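Side-chain contacts in aminotransferase, classes I and II (PDB 3H14), which probably transfers amino groups between L-aspartate and 2-oxoglutarate with pyridoxal 5'-phosphate as cofactor: residues A[17-22]-A[35-40]; A[297-302]-A[370-375]. One frame throughout, in Å; residues are numbered along the deposited sequence.

Contact 1 of 2, residues A[17-22]-A[35-40]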
loop_
_atom_site.group_PDB
_atom_site.type_symbol
_atom_site.label_atom_id
_atom_site.label_comp_id
_atom_site.label_asym_id
_atom_site.label_seq_id
_atom_site.Cartn_x
_atom_site.Cartn_y
_atom_site.Cartn_z
HETATM N N MSE A 17 -11.248 -7.108 -10.407
HETATM C CA MSE A 17 -11.368 -8.515 -10.806
HETATM C C MSE A 17 -11.885 -8.673 -12.234
HETATM O O MSE A 17 -11.491 -9.601 -12.927
HETATM C CB MSE A 17 -12.287 -9.268 -9.834
HETATM C CG MSE A 17 -11.796 -9.265 -8.369
HETATM SE SE MSE A 17 -10.135 -10.258 -8.153
HETATM C CE MSE A 17 -9.334 -9.422 -6.556
ATOM N N ASP A 18 -12.754 -7.775 -12.682
ATOM C CA ASP A 18 -13.175 -7.777 -14.096
ATOM C C ASP A 18 -11.961 -7.727 -15.056
ATOM O O ASP A 18 -11.837 -8.569 -15.938
ATOM C CB ASP A 18 -14.080 -6.587 -14.438
ATOM C CG ASP A 18 -15.420 -6.613 -13.722
ATOM O OD1 ASP A 18 -15.618 -7.401 -12.749
ATOM O OD2 ASP A 18 -16.267 -5.781 -14.131
ATOM N N VAL A 19 -11.090 -6.732 -14.877
ATOM C CA VAL A 19 -9.925 -6.558 -15.762
ATOM C C VAL A 19 -8.901 -7.695 -15.607
ATOM O O VAL A 19 -8.427 -8.216 -16.599
ATOM C CB VAL A 19 -9.228 -5.169 -15.594
ATOM C CG1 VAL A 19 -8.517 -5.049 -14.256
ATOM C CG2 VAL A 19 -8.226 -4.925 -16.731
HETATM N N MSE A 20 -8.576 -8.083 -14.378
HETATM C CA MSE A 20 -7.627 -9.173 -14.167
HETATM C C MSE A 20 -8.052 -10.498 -14.789
HETATM O O MSE A 20 -7.205 -11.224 -15.317
HETATM C CB MSE A 20 -7.385 -9.418 -12.687
HETATM C CG MSE A 20 -6.589 -8.354 -12.053
HETATM SE SE MSE A 20 -6.653 -8.623 -10.132
HETATM C CE MSE A 20 -4.797 -9.164 -9.852
ATOM N N GLU A 21 -9.342 -10.815 -14.697
ATOM C CA GLU A 21 -9.888 -12.018 -15.320
ATOM C C GLU A 21 -9.914 -11.856 -16.832
ATOM O O GLU A 21 -9.496 -12.752 -17.553
ATOM C CB GLU A 21 -11.308 -12.320 -14.807
ATOM N N ALA A 22 -10.407 -10.711 -17.316
ATOM C CA ALA A 22 -10.365 -10.423 -18.748
ATOM C C ALA A 22 -8.919 -10.469 -19.274
ATOM O O ALA A 22 -8.701 -10.879 -20.404
ATOM C CB ALA A 22 -11.016 -9.054 -19.069
ATOM N N HIS A 35 0.749 -5.385 -17.913
ATOM C CA HIS A 35 0.037 -5.454 -16.634
ATOM C C HIS A 35 0.383 -4.210 -15.872
ATOM O O HIS A 35 1.444 -4.143 -15.280
ATOM C CB HIS A 35 0.429 -6.713 -15.880
ATOM C CG HIS A 35 -0.279 -7.923 -16.372
ATOM N ND1 HIS A 35 -1.503 -8.301 -15.883
ATOM C CD2 HIS A 35 0.025 -8.807 -17.348
ATOM C CE1 HIS A 35 -1.920 -9.378 -16.523
ATOM N NE2 HIS A 35 -1.017 -9.697 -17.428
HETATM N N MSE A 36 -0.474 -3.191 -16.006
HETATM C CA MSE A 36 -0.375 -1.933 -15.251
HETATM C C MSE A 36 -1.460 -1.811 -14.172
HETATM O O MSE A 36 -1.729 -0.722 -13.664
HETATM C CB MSE A 36 -0.386 -0.732 -16.212
HETATM C CG MSE A 36 0.813 -0.746 -17.091
HETATM SE SE MSE A 36 0.917 0.825 -18.279
HETATM C CE MSE A 36 2.826 0.918 -18.439
ATOM N N GLU A 37 -2.018 -2.945 -13.789
ATOM C CA GLU A 37 -3.121 -3.035 -12.829
ATOM C C GLU A 37 -2.770 -3.588 -11.442
ATOM O O GLU A 37 -3.637 -3.555 -10.558
ATOM C CB GLU A 37 -4.283 -3.856 -13.401
ATOM C CG GLU A 37 -4.245 -5.425 -13.269
ATOM C CD GLU A 37 -3.187 -6.111 -14.109
ATOM O OE1 GLU A 37 -2.231 -5.444 -14.575
ATOM O OE2 GLU A 37 -3.290 -7.345 -14.272
ATOM N N VAL A 38 -1.550 -4.104 -11.255
ATOM C CA VAL A 38 -1.235 -4.845 -10.011
ATOM C C VAL A 38 -0.517 -3.970 -9.019
ATOM O O VAL A 38 0.251 -3.114 -9.377
ATOM C CB VAL A 38 -0.413 -6.131 -10.243
ATOM C CG1 VAL A 38 -0.467 -7.014 -8.972
ATOM C CG2 VAL A 38 -0.938 -6.947 -11.450
ATOM N N GLY A 39 -0.807 -4.167 -7.746
ATOM C CA GLY A 39 -0.186 -3.390 -6.724
ATOM C C GLY A 39 0.901 -4.171 -6.016
ATOM O O GLY A 39 0.903 -4.233 -4.808
ATOM N N GLN A 40 1.803 -4.766 -6.785
ATOM C CA GLN A 40 2.861 -5.635 -6.256
ATOM C C GLN A 40 4.053 -5.511 -7.173
ATOM O O GLN A 40 3.862 -5.293 -8.375
ATOM C CB GLN A 40 2.456 -7.110 -6.277
ATOM C CG GLN A 40 1.024 -7.422 -5.917
ATOM C CD GLN A 40 0.645 -8.877 -6.187
ATOM O OE1 GLN A 40 1.244 -9.567 -7.032
ATOM N NE2 GLN A 40 -0.360 -9.346 -5.471
#
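E37 reaches from the loop after strand 34-35 to the first turns of helix 17-28, where its CG lies 3.9 Å from CG of M20, a selenomethionine. Starting at the root, E37 CB already points at the helix and comes to 4.5 Å from CG1 of V19. CG is the next atom out: M20 crosses it obliquely, and V19 CG1, on the same helix-facing side, is 4.4 Å away from E37 CG. CG sits between the backbone N and the carbonyl carbon (chi1 85°), and the bend at chi2 (-69°) folds the carboxylate over its own backbone, bringing E37 OE1 to 2.6 Å from E37 N. E37 OE2 lies 4.1 Å from M20 CG, which thus meets both CG and the carboxylate. The same bend presents OE2 to H35, whose ND1 donates to it at 2.6 Å and 158°, with OE2 in the imidazole plane and using its syn lone pair. Because H35 NE2 is bonded to E27 in turn, the ring lies between two carboxylates, which would probably favour its protonated form. Replacing E37 by an alanine is likely to leave H35 ND1 without its acceptor and open a gap beside V19 and M20. The 35-40 loop goes on toward the probable cofactor site: G39 O accepts from K230, the lysine expected from its Ser-Lys motif to hold the cofactor. Behind the contact, V19 and E37 both rest on A341 of strand 340-344, E37 also touches T343, and V19 packs on L335 of helix 327-338.

Contact 2 of 2, residues A[297-302]-A[370-375]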
loop_
_atom_site.group_PDB
_atom_site.type_symbol
_atom_site.label_atom_id
_atom_site.label_comp_id
_atom_site.label_asym_id
_atom_site.label_seq_id
_atom_site.Cartn_x
_atom_site.Cartn_y
_atom_site.Cartn_z
ATOM N N GLU A 297 6.779 11.830 -18.308
ATOM C CA GLU A 297 6.889 12.344 -19.681
ATOM C C GLU A 297 5.731 11.936 -20.615
ATOM O O GLU A 297 5.191 12.777 -21.351
ATOM C CB GLU A 297 8.246 11.945 -20.315
ATOM N N ARG A 298 5.342 10.664 -20.616
ATOM C CA ARG A 298 4.527 10.136 -21.715
ATOM C C ARG A 298 3.011 10.085 -21.482
ATOM O O ARG A 298 2.231 10.101 -22.422
ATOM C CB ARG A 298 5.079 8.766 -22.148
ATOM C CG ARG A 298 6.570 8.831 -22.567
ATOM C CD ARG A 298 7.098 7.543 -23.351
ATOM N NE ARG A 298 6.233 7.208 -24.486
ATOM C CZ ARG A 298 6.110 6.002 -25.041
ATOM N NH1 ARG A 298 6.827 4.968 -24.615
ATOM N NH2 ARG A 298 5.256 5.840 -26.030
ATOM N N LEU A 299 2.577 10.014 -20.232
ATOM C CA LEU A 299 1.148 9.958 -19.972
ATOM C C LEU A 299 0.432 11.237 -20.415
ATOM O O LEU A 299 -0.631 11.157 -20.994
ATOM C CB LEU A 299 0.880 9.696 -18.484
ATOM C CG LEU A 299 1.079 8.267 -17.976
ATOM C CD1 LEU A 299 0.797 8.282 -16.493
ATOM C CD2 LEU A 299 0.178 7.297 -18.704
ATOM N N PRO A 300 1.004 12.413 -20.129
ATOM C CA PRO A 300 0.356 13.646 -20.638
ATOM C C PRO A 300 0.172 13.623 -22.152
ATOM O O PRO A 300 -0.921 13.913 -22.652
ATOM C CB PRO A 300 1.329 14.757 -20.235
ATOM C CG PRO A 300 2.128 14.201 -19.132
ATOM C CD PRO A 300 2.226 12.718 -19.377
ATOM N N LYS A 301 1.241 13.262 -22.861
ATOM C CA LYS A 301 1.215 13.076 -24.296
ATOM C C LYS A 301 0.071 12.168 -24.735
ATOM O O LYS A 301 -0.537 12.410 -25.784
ATOM C CB LYS A 301 2.559 12.517 -24.768
ATOM N N ALA A 302 -0.265 11.146 -23.945
ATOM C CA ALA A 302 -1.364 10.242 -24.308
ATOM C C ALA A 302 -2.756 10.772 -23.935
ATOM O O ALA A 302 -3.775 10.154 -24.266
ATOM C CB ALA A 302 -1.142 8.867 -23.669
ATOM N N GLU A 370 6.590 -0.367 -23.621
ATOM C CA GLU A 370 5.554 -1.003 -24.424
ATOM C C GLU A 370 4.130 -0.576 -24.055
ATOM O O GLU A 370 3.279 -0.324 -24.945
ATOM C CB GLU A 370 5.689 -2.526 -24.338
ATOM C CG GLU A 370 4.702 -3.330 -25.189
ATOM C CD GLU A 370 4.917 -3.173 -26.688
ATOM O OE1 GLU A 370 6.086 -3.019 -27.121
ATOM O OE2 GLU A 370 3.914 -3.205 -27.423
ATOM N N GLY A 371 3.853 -0.481 -22.759
ATOM C CA GLY A 371 2.540 -0.044 -22.323
ATOM C C GLY A 371 2.193 1.363 -22.793
ATOM O O GLY A 371 1.070 1.630 -23.224
ATOM N N LEU A 372 3.151 2.256 -22.666
ATOM C CA LEU A 372 2.964 3.647 -23.069
ATOM C C LEU A 372 2.767 3.784 -24.576
ATOM O O LEU A 372 1.942 4.578 -24.995
ATOM C CB LEU A 372 4.104 4.501 -22.565
ATOM C CG LEU A 372 4.125 4.604 -21.039
ATOM C CD1 LEU A 372 5.401 5.225 -20.586
ATOM C CD2 LEU A 372 2.940 5.411 -20.516
ATOM N N ASP A 373 3.470 2.968 -25.379
ATOM C CA ASP A 373 3.256 2.933 -26.840
ATOM C C ASP A 373 1.854 2.508 -27.210
ATOM O O ASP A 373 1.213 3.084 -28.108
ATOM C CB ASP A 373 4.212 1.949 -27.504
ATOM C CG ASP A 373 5.617 2.437 -27.542
ATOM O OD1 ASP A 373 5.872 3.631 -27.278
ATOM O OD2 ASP A 373 6.493 1.623 -27.875
ATOM N N ARG A 374 1.373 1.475 -26.526
ATOM C CA ARG A 374 0.048 0.967 -26.725
ATOM C C ARG A 374 -1.016 1.981 -26.338
ATOM O O ARG A 374 -2.045 2.088 -27.008
ATOM C CB ARG A 374 -0.164 -0.309 -25.889
ATOM C CG ARG A 374 0.720 -1.457 -26.343
ATOM C CD ARG A 374 0.294 -2.794 -25.759
ATOM N NE ARG A 374 1.196 -3.869 -26.169
ATOM C CZ ARG A 374 1.018 -5.152 -25.861
ATOM N NH1 ARG A 374 -0.027 -5.535 -25.146
ATOM N NH2 ARG A 374 1.890 -6.053 -26.271
ATOM N N LEU A 375 -0.792 2.663 -25.221
ATOM C CA LEU A 375 -1.746 3.634 -24.716
ATOM C C LEU A 375 -1.838 4.800 -25.707
ATOM O O LEU A 375 -2.916 5.222 -26.087
ATOM C CB LEU A 375 -1.315 4.118 -23.331
ATOM C CG LEU A 375 -1.660 3.094 -22.230
ATOM C CD1 LEU A 375 -0.985 3.492 -20.926
ATOM C CD2 LEU A 375 -3.181 2.946 -22.054
#
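The guanidinium of R298 has L372 CB over the centre of one face, 3.4 Å above the plane, and D373 at its edge. D373 OD1 takes the main bond from R298 NH2 at 2.6 Å and 148°, through its anti lone pair and somewhat tilted from the guanidinium plane; R298 NH1 adds a weak bond to the same oxygen at 3.1 Å. Carboxylate and guanidinium are turned 53° apart, so this is not the flat, two-oxygen pairing. The bend at chi3 (52°) brings the R298 head round over L372, while its stem runs past the leucine, R298 CB lying 3.9 Å from L372 CD1. The other methyl, L372 CD2, meets CD2 of L299 at 3.8 Å, the two side chains crossing at about a right angle. Segments 297-302 and 370-375, from helices 278-302 and 365-381, run nearly parallel, their axes 9.9 Å apart at closest approach. R298 NH1 also makes a weak bond to E369 O. Chemically the contact is layered: leucines fill the buried side, and an ion pair lies across the more exposed one. The R298 charge is probably balanced by D373 and E376, both meeting NH2, while L372 CB over one face and the bonds at the edge probably fix the group's rotation.

Overall arrangement
From the N terminus, helix 17-28 turns back through strand 34-35, and contact 1 closes this short loop of 12 residues. Contact 2 opens much later, at the end of helix 278-302, and closes a loop of 67 residues on helix 365-381; the two are in series and neither nests nor crosses. The second loop supplies strands 315-319, 340-344 and 356-360, which join strand 34-35 in one mixed sheet, so both contacts tie helices and a loop to the same small domain. Their centres are about 18 Å apart, yet M36 bridges them: its CE lies 4.0 Å from CA of G371, and its selenium packs on L375.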